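Local atomic coordinates of sialyltransferase 0160 (PDB entry 4R84), a protein that probably transfers sialic acid from CMP-sialic acid to galactoside acceptors in alpha-2,6 linkage. Residues I70-E73 with S74-Q77; I253-L256 with E257-S261; I431-E434 with V435-M438. One frame throughout, in Å; residues are numbered along the deposited sequence.

Interaction 1. Residues I70-E73 with S74-Q77; sequences ILNE and SDKQ
The backbone N of Lys76 donates to the O of Glu73 at 3.2 Å, with an N-H...O angle of 148°. The donor stands above the carbonyl plane. One residue earlier, Asp75 N makes a weak bond to Asn72 O. Two such i to i+3 links in a row curl the chain into a short turn, and Ser74 to Lys76 have helical backbone angles. The same two residues of the first link also meet through their side chains. Lys76 is extended beyond CG and crosses the carboxylate of Glu73. Its NZ forms a weak salt bridge with Glu73 OE1 at 3.3 Å. Glu73 turns back at chi2 (62°), which brings its carboxylate round to the lysine. The aliphatic part of the lysine is used as well: Lys76 CG touches Leu71 CD2 at 3.8 Å. The other branch of that leucine, CD1, lies 4.0 Å from Asp75 CB. Asn72 and Asp75 run side by side, pointing the same way, with amide and carboxylate planes 53° apart. A water bridges the backbone of Asn72 to the carboxylate of Asp75. It accepts from Asn72 N at 2.9 Å and donates to Asp75 OD2 at 2.5 Å.

The turn lies at the surface of the PKD-like domain, in the loop between strands 59-66 and 81-84. Lys76 shares backbone bonding with Trp62, and Gln77 NE2 bonds to His60 O. Leu71 and Asp75 rest on Phe81 of strand 81-84, while Ile70 reaches Tyr94 and Phe96 of strand 92-101.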
loop_
_atom_site.group_PDB
_atom_site.type_symbol
_atom_site.label_atom_id
_atom_site.label_comp_id
_atom_site.label_asym_id
_atom_site.label_seq_id
_atom_site.Cartn_x
_atom_site.Cartn_y
_atom_site.Cartn_z
ATOM N N ILE A 70 6.597 5.967 -40.297
ATOM C CA ILE A 70 5.711 6.973 -39.732
ATOM C C ILE A 70 6.312 8.378 -39.839
ATOM O O ILE A 70 5.614 9.381 -39.666
ATOM C CB ILE A 70 5.390 6.649 -38.242
ATOM C CG1 ILE A 70 4.132 7.389 -37.778
ATOM C CG2 ILE A 70 6.571 6.980 -37.366
ATOM C CD1 ILE A 70 3.662 6.972 -36.375
ATOM N N LEU A 71 7.599 8.449 -40.163
ATOM C CA LEU A 71 8.267 9.735 -40.269
ATOM C C LEU A 71 7.764 10.446 -41.512
ATOM O O LEU A 71 7.828 9.881 -42.599
ATOM C CB LEU A 71 9.789 9.562 -40.333
ATOM C CG LEU A 71 10.618 10.847 -40.241
ATOM C CD1 LEU A 71 10.359 11.553 -38.932
ATOM C CD2 LEU A 71 12.105 10.566 -40.415
ATOM N N ASN A 72 7.269 11.673 -41.347
ATOM C CA ASN A 72 6.843 12.493 -42.482
ATOM C C ASN A 72 8.059 13.068 -43.200
ATOM O O ASN A 72 9.055 13.409 -42.567
ATOM C CB ASN A 72 5.942 13.643 -42.028
ATOM C CG ASN A 72 4.611 13.173 -41.488
ATOM O OD1 ASN A 72 3.933 12.348 -42.101
ATOM N ND2 ASN A 72 4.216 13.713 -40.342
ATOM N N GLU A 73 7.973 13.199 -44.518
ATOM C CA GLU A 73 9.099 13.711 -45.290
ATOM C C GLU A 73 9.596 15.069 -44.812
ATOM O O GLU A 73 10.803 15.288 -44.699
ATOM C CB GLU A 73 8.725 13.794 -46.774
ATOM C CG GLU A 73 9.917 13.941 -47.721
ATOM C CD GLU A 73 10.885 12.771 -47.672
ATOM O OE1 GLU A 73 10.480 11.662 -47.261
ATOM O OE2 GLU A 73 12.063 12.966 -48.040
ATOM N N SER A 74 8.666 15.950 -44.463
ATOM C CA SER A 74 9.008 17.309 -44.058
ATOM C C SER A 74 9.822 17.341 -42.775
ATOM O O SER A 74 10.663 18.217 -42.584
ATOM C CB SER A 74 7.737 18.139 -43.890
ATOM O OG SER A 74 6.881 17.557 -42.924
ATOM N N ASP A 75 9.554 16.385 -41.896
ATOM C CA ASP A 75 10.205 16.318 -40.595
ATOM C C ASP A 75 11.671 15.898 -40.658
ATOM O O ASP A 75 12.420 16.126 -39.710
ATOM C CB ASP A 75 9.416 15.386 -39.675
ATOM C CG ASP A 75 8.074 15.976 -39.283
ATOM O OD1 ASP A 75 7.957 17.223 -39.253
ATOM O OD2 ASP A 75 7.132 15.203 -39.020
ATOM N N LYS A 76 12.080 15.265 -41.755
ATOM C CA LYS A 76 13.480 14.874 -41.916
ATOM C C LYS A 76 14.426 16.069 -41.796
ATOM O O LYS A 76 15.575 15.918 -41.370
ATOM C CB LYS A 76 13.699 14.170 -43.255
ATOM C CG LYS A 76 13.004 12.832 -43.381
ATOM C CD LYS A 76 13.392 12.153 -44.683
ATOM C CE LYS A 76 12.735 10.789 -44.824
ATOM N NZ LYS A 76 13.149 10.126 -46.090
ATOM N N GLN A 77 13.952 17.255 -42.173
ATOM C CA GLN A 77 14.766 18.459 -42.066
ATOM C C GLN A 77 14.352 19.353 -40.897
ATOM O O GLN A 77 14.838 20.472 -40.762
ATOM C CB GLN A 77 14.720 19.250 -43.380
ATOM C CG GLN A 77 15.651 18.673 -44.431
ATOM C CD GLN A 77 17.072 18.527 -43.914
ATOM O OE1 GLN A 77 17.675 19.499 -43.463
ATOM N NE2 GLN A 77 17.615 17.311 -43.983
HETATM O O HOH W 1 7.010 12.737 -38.680
#

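Interaction 2. Residues I253-L256 with E257-S261; sequences IETL and EGEVS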
loop_
_atom_site.group_PDB
_atom_site.type_symbol
_atom_site.label_atom_id
_atom_site.label_comp_id
_atom_site.label_asym_id
_atom_site.label_seq_id
_atom_site.Cartn_x
_atom_site.Cartn_y
_atom_site.Cartn_z
ATOM N N ILE A 253 -1.348 -27.235 0.500
ATOM C CA ILE A 253 -0.827 -26.680 -0.754
ATOM C C ILE A 253 -1.423 -27.429 -1.947
ATOM O O ILE A 253 -1.761 -26.823 -2.961
ATOM C CB ILE A 253 0.710 -26.708 -0.814
ATOM C CG1 ILE A 253 1.285 -25.788 0.260
ATOM C CG2 ILE A 253 1.209 -26.269 -2.181
ATOM C CD1 ILE A 253 0.702 -24.390 0.246
ATOM N N GLU A 254 -1.561 -28.745 -1.821
ATOM C CA GLU A 254 -2.222 -29.532 -2.857
ATOM C C GLU A 254 -3.639 -29.026 -3.107
ATOM O O GLU A 254 -4.090 -28.932 -4.254
ATOM C CB GLU A 254 -2.267 -31.007 -2.463
ATOM C CG GLU A 254 -2.808 -31.917 -3.541
ATOM C CD GLU A 254 -2.886 -33.356 -3.080
ATOM O OE1 GLU A 254 -2.024 -33.761 -2.271
ATOM O OE2 GLU A 254 -3.817 -34.073 -3.507
ATOM N N THR A 255 -4.338 -28.689 -2.030
ATOM C CA THR A 255 -5.678 -28.136 -2.162
ATOM C C THR A 255 -5.610 -26.774 -2.867
ATOM O O THR A 255 -6.415 -26.499 -3.764
ATOM C CB THR A 255 -6.362 -28.016 -0.799
ATOM O OG1 THR A 255 -6.438 -29.320 -0.205
ATOM C CG2 THR A 255 -7.768 -27.461 -0.949
ATOM N N LEU A 256 -4.633 -25.947 -2.495
ATOM C CA LEU A 256 -4.433 -24.655 -3.157
ATOM C C LEU A 256 -4.258 -24.811 -4.661
ATOM O O LEU A 256 -4.959 -24.168 -5.453
ATOM C CB LEU A 256 -3.205 -23.932 -2.608
ATOM C CG LEU A 256 -3.341 -23.055 -1.377
ATOM C CD1 LEU A 256 -2.100 -22.195 -1.223
ATOM C CD2 LEU A 256 -4.594 -22.207 -1.476
ATOM N N GLU A 257 -3.326 -25.679 -5.044
ATOM C CA GLU A 257 -3.049 -25.960 -6.446
ATOM C C GLU A 257 -4.293 -26.425 -7.175
ATOM O O GLU A 257 -4.547 -26.022 -8.310
ATOM C CB GLU A 257 -1.963 -27.033 -6.566
ATOM C CG GLU A 257 -0.540 -26.520 -6.444
ATOM C CD GLU A 257 0.472 -27.616 -6.242
ATOM O OE1 GLU A 257 0.075 -28.808 -6.186
ATOM O OE2 GLU A 257 1.696 -27.309 -6.142
ATOM N N GLY A 258 -5.085 -27.243 -6.493
ATOM C CA GLY A 258 -6.296 -27.771 -7.077
ATOM C C GLY A 258 -7.358 -26.707 -7.267
ATOM O O GLY A 258 -8.250 -26.865 -8.100
ATOM N N GLU A 259 -7.260 -25.613 -6.515
ATOM C CA GLU A 259 -8.269 -24.564 -6.599
ATOM C C GLU A 259 -7.905 -23.427 -7.563
ATOM O O GLU A 259 -8.703 -22.506 -7.768
ATOM C CB GLU A 259 -8.557 -24.020 -5.204
ATOM C CG GLU A 259 -9.508 -24.941 -4.447
ATOM C CD GLU A 259 -9.633 -24.607 -2.983
ATOM O OE1 GLU A 259 -10.485 -25.231 -2.312
ATOM O OE2 GLU A 259 -8.878 -23.735 -2.502
ATOM N N VAL A 260 -6.730 -23.505 -8.186
ATOM C CA VAL A 260 -6.378 -22.505 -9.190
ATOM C C VAL A 260 -7.414 -22.507 -10.316
ATOM O O VAL A 260 -7.900 -21.450 -10.721
ATOM C CB VAL A 260 -4.967 -22.733 -9.776
ATOM C CG1 VAL A 260 -4.706 -21.788 -10.960
ATOM C CG2 VAL A 260 -3.913 -22.520 -8.707
ATOM N N SER A 261 -7.769 -23.686 -10.821
ATOM C CA SER A 261 -8.746 -23.754 -11.908
ATOM C C SER A 261 -10.118 -23.283 -11.427
ATOM O O SER A 261 -10.908 -22.745 -12.192
ATOM C CB SER A 261 -8.825 -25.167 -12.494
ATOM O OG SER A 261 -9.228 -26.117 -11.525
HETATM O O HOH W 2 -3.091 -30.169 -6.629
#
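Glu259 folds back over Thr255, one turn earlier on helix 252-267. This helix lies in the connection between strands 225-233 and 290-294, which pair in parallel in the large mixed sheet. The glutamate can be followed outward. Its CB is equally near two carbonyls, with Thr255 O and Leu256 O each 3.6 Å away. CG is 3.5 Å from Thr255 O. CD lies between that oxygen, at 3.8 Å, and Thr255 CG2. OE1 ends 3.8 Å from the same methyl, and OE2 stays near the Thr255 carbonyl oxygen. CG stands beside the backbone N (chi1 -80°), and beyond it the chain is extended. That sends the glutamate back alongside the threonine, the two side chains pointing the same way. Thr255 presents its methyl here, while its OG1 bonds to Asn251 O, just ahead of the helix.

The backbone changes its bonding along this stretch. Glu257 N reaches Ile253 O in a nearly straight alpha-helical bond (173°), and Gly258 N follows with Glu254 O. At Glu259 the bond divides. The one to Thr255 O is weak, while the one to Leu256 O, three residues back, is 2.9 Å with the donor above the carbonyl plane. Leu256 O also accepts from Asn283 ND2, so two donors grip it. The bonding is 3-10-like at this point. On the side of the helix facing helix 307-313, Ile253, Glu257 and Val260 meet Tyr312. A water donates to Glu254 O at 2.9 Å and, weakly, to Glu257 OE1 at 3.5 Å.

Interaction 3. Residues I431-E434 with V435-M438; sequences ISFE and VLMM. With CSF (cytidine-5'-monophosphate-3-fluoro-N-acetyl-neuraminic acid), chain E.
Val435 meets both Ile431 and Ser432 as the chain turns into helix 434-438. Its N donates to Ser432 O at 2.9 Å, and its CB lies 3.9 Å from Ile431 CG2, the two side chains crossing at about a right angle. Leu436 comes next. Its N bonds to Phe433 O, again three residues back. Its CD1 sits over one face of the Phe433 ring, 4.2 Å from the centroid and 19° off the ring normal. This is a CH-pi contact, shifted toward the CE2 side of the rim. Met437 curls so that its CE comes to 3.5 Å from Glu434 O. Met438 N then bonds to that same oxygen at an angle of 158°, the i to i+4 link of a proper helical turn.

Phe433 and Glu434, tied in by these bonds, face the donor analogue. Phe433 N donates to O2 of the cytosine at 2.9 Å. Glu434 holds the ribose with both oxygens: OE1 takes the hydroxyl O2' at 2.7 Å, and OE2 takes O3' at 2.5 Å. A bend at chi2 (84°) turns its carboxylate to the sugar, and the two bonds limit its rotation. Ser432 OG bonds to Ser128 OG, beside helix 129-144, and Lys405 NZ bonds the ligand and, weakly, Ile431 O. A glutamate at the start of a helix gripping both ribose hydroxyls of a nucleotide sugar is a familiar feature of the donor site in GT-B glycosyltransferases.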
loop_
_atom_site.group_PDB
_atom_site.type_symbol
_atom_site.label_atom_id
_atom_site.label_comp_id
_atom_site.label_asym_id
_atom_site.label_seq_id
_atom_site.Cartn_x
_atom_site.Cartn_y
_atom_site.Cartn_z
ATOM N N ILE A 431 -5.885 10.004 13.218
ATOM C CA ILE A 431 -4.728 9.502 12.471
ATOM C C ILE A 431 -4.579 7.998 12.683
ATOM O O ILE A 431 -4.610 7.528 13.810
ATOM C CB ILE A 431 -3.442 10.209 12.919
ATOM C CG1 ILE A 431 -3.639 11.726 12.804
ATOM C CG2 ILE A 431 -2.236 9.718 12.087
ATOM C CD1 ILE A 431 -2.564 12.538 13.454
ATOM N N SER A 432 -4.418 7.238 11.609
ATOM C CA SER A 432 -4.127 5.814 11.753
ATOM C C SER A 432 -2.758 5.653 12.385
ATOM O O SER A 432 -1.803 6.277 11.943
ATOM C CB SER A 432 -4.182 5.092 10.403
ATOM O OG SER A 432 -5.510 5.063 9.898
ATOM N N PHE A 433 -2.653 4.818 13.414
ATOM C CA PHE A 433 -1.365 4.651 14.087
ATOM C C PHE A 433 -0.262 4.256 13.098
ATOM O O PHE A 433 0.899 4.644 13.249
ATOM C CB PHE A 433 -1.460 3.596 15.193
ATOM C CG PHE A 433 -0.207 3.499 16.037
ATOM C CD1 PHE A 433 0.889 2.765 15.596
ATOM C CD2 PHE A 433 -0.127 4.142 17.258
ATOM C CE1 PHE A 433 2.046 2.683 16.351
ATOM C CE2 PHE A 433 1.030 4.056 18.028
ATOM C CZ PHE A 433 2.113 3.330 17.571
ATOM N N GLU A 434 -0.635 3.467 12.095
ATOM C CA GLU A 434 0.326 2.971 11.103
ATOM C C GLU A 434 1.044 4.104 10.346
ATOM O O GLU A 434 2.132 3.899 9.788
ATOM C CB GLU A 434 -0.384 2.026 10.128
ATOM C CG GLU A 434 -0.892 0.700 10.756
ATOM C CD GLU A 434 -2.258 0.808 11.445
ATOM O OE1 GLU A 434 -2.834 1.911 11.495
ATOM O OE2 GLU A 434 -2.781 -0.229 11.924
ATOM N N VAL A 435 0.445 5.296 10.338
ATOM C CA VAL A 435 1.102 6.475 9.766
ATOM C C VAL A 435 2.439 6.756 10.479
ATOM O O VAL A 435 3.422 7.123 9.841
ATOM C CB VAL A 435 0.194 7.735 9.836
ATOM C CG1 VAL A 435 0.987 9.014 9.579
ATOM C CG2 VAL A 435 -0.962 7.625 8.838
ATOM N N LEU A 436 2.492 6.550 11.795
ATOM C CA LEU A 436 3.736 6.798 12.531
ATOM C C LEU A 436 4.903 5.909 12.079
ATOM O O LEU A 436 6.023 6.382 11.895
ATOM C CB LEU A 436 3.509 6.626 14.044
ATOM C CG LEU A 436 2.473 7.553 14.682
ATOM C CD1 LEU A 436 2.384 7.325 16.197
ATOM C CD2 LEU A 436 2.778 9.013 14.378
ATOM N N MET A 437 4.661 4.613 11.925
ATOM C CA MET A 437 5.725 3.725 11.492
ATOM C C MET A 437 6.159 4.084 10.062
ATOM O O MET A 437 7.339 4.018 9.731
ATOM C CB MET A 437 5.264 2.271 11.601
ATOM C CG MET A 437 6.129 1.275 10.920
ATOM S SD MET A 437 5.488 1.077 9.260
ATOM C CE MET A 437 3.740 0.839 9.534
ATOM N N MET A 438 5.205 4.454 9.216
ATOM C CA MET A 438 5.470 4.802 7.810
ATOM C C MET A 438 6.332 6.050 7.663
ATOM O O MET A 438 7.102 6.186 6.716
ATOM C CB MET A 438 4.156 5.025 7.052
ATOM C CG MET A 438 3.308 3.783 6.820
ATOM S SD MET A 438 4.030 2.594 5.669
ATOM C CE MET A 438 4.027 3.514 4.124
HETATM C C5A CSF E . -11.039 -6.043 16.505
HETATM C C4A CSF E . -11.084 -5.448 15.104
HETATM C C2A CSF E . -10.723 -3.162 16.129
HETATM O O6A CSF E . -10.649 -3.838 17.398
HETATM C C6A CSF E . -10.136 -5.164 17.362
HETATM C C3A CSF E . -11.563 -3.992 15.142
HETATM O O4A CSF E . -11.963 -6.241 14.295
HETATM N N5A CSF E . -10.499 -7.383 16.446
HETATM C C7A CSF E . -10.122 -5.682 18.788
HETATM C C8A CSF E . -9.213 -4.821 19.648
HETATM C C9A CSF E . -9.031 -5.456 21.022
HETATM O O9A CSF E . -8.140 -4.624 21.764
HETATM O O8A CSF E . -7.939 -4.751 19.009
HETATM O O7A CSF E . -11.444 -5.621 19.326
HETATM C C1A CSF E . -11.374 -1.810 16.337
HETATM O OBA CSF E . -11.434 -1.022 15.373
HETATM O OAA CSF E . -11.849 -1.516 17.459
HETATM O O1A CSF E . -9.446 -2.955 15.521
HETATM O O2A CSF E . -6.976 -3.252 15.614
HETATM N N1 CSF E . -6.075 2.602 15.950
HETATM C C2 CSF E . -5.295 3.735 16.224
HETATM N N3 CSF E . -4.979 4.042 17.503
HETATM C C4 CSF E . -5.412 3.245 18.503
HETATM C C5 CSF E . -6.199 2.122 18.242
HETATM C C6 CSF E . -6.534 1.816 16.928
HETATM C "C3'" CSF E . -5.773 0.219 13.796
HETATM C "C2'" CSF E . -5.319 1.655 13.787
HETATM C "C1'" CSF E . -6.432 2.342 14.546
HETATM O "O4'" CSF E . -7.581 1.493 14.477
HETATM C "C4'" CSF E . -7.270 0.370 13.655
HETATM P PA CSF E . -8.080 -2.405 16.195
HETATM O "O5'" CSF E . -7.828 -0.983 15.536
HETATM C "C5'" CSF E . -8.043 -0.838 14.139
HETATM O "O3'" CSF E . -5.162 -0.530 12.752
HETATM O "O2'" CSF E . -5.344 2.178 12.452
HETATM N N4 CSF E . -5.097 3.549 19.785
HETATM O O2 CSF E . -4.901 4.456 15.269
HETATM O O3A CSF E . -8.197 -2.197 17.681
HETATM C C10 CSF E . -11.108 -8.440 16.990
HETATM O O10 CSF E . -12.215 -8.372 17.504
HETATM C C11 CSF E . -10.326 -9.724 16.949
HETATM F F3A CSF E . -12.879 -3.934 15.539
#

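The three interactions follow one another along the chain and do not touch. Interaction 1 lies in the N-terminal PKD-like domain, its centre 56 Å from that of interaction 2 and 55 Å from that of interaction 3. Interactions 2 and 3 belong to the sialyltransferase part, with centres 36 Å apart and nearest atoms about 26 Å apart. Residues 253-261 lie in a connection of the large mixed sheet, at the surface. Residues 431-438 follow strand 425-427 of the four-stranded parallel sheet and are buried. Only interaction 3 touches the donor analogue. The other two lie at the surface, away from the ligand: a turn in the PKD-like part and a stretch of helix.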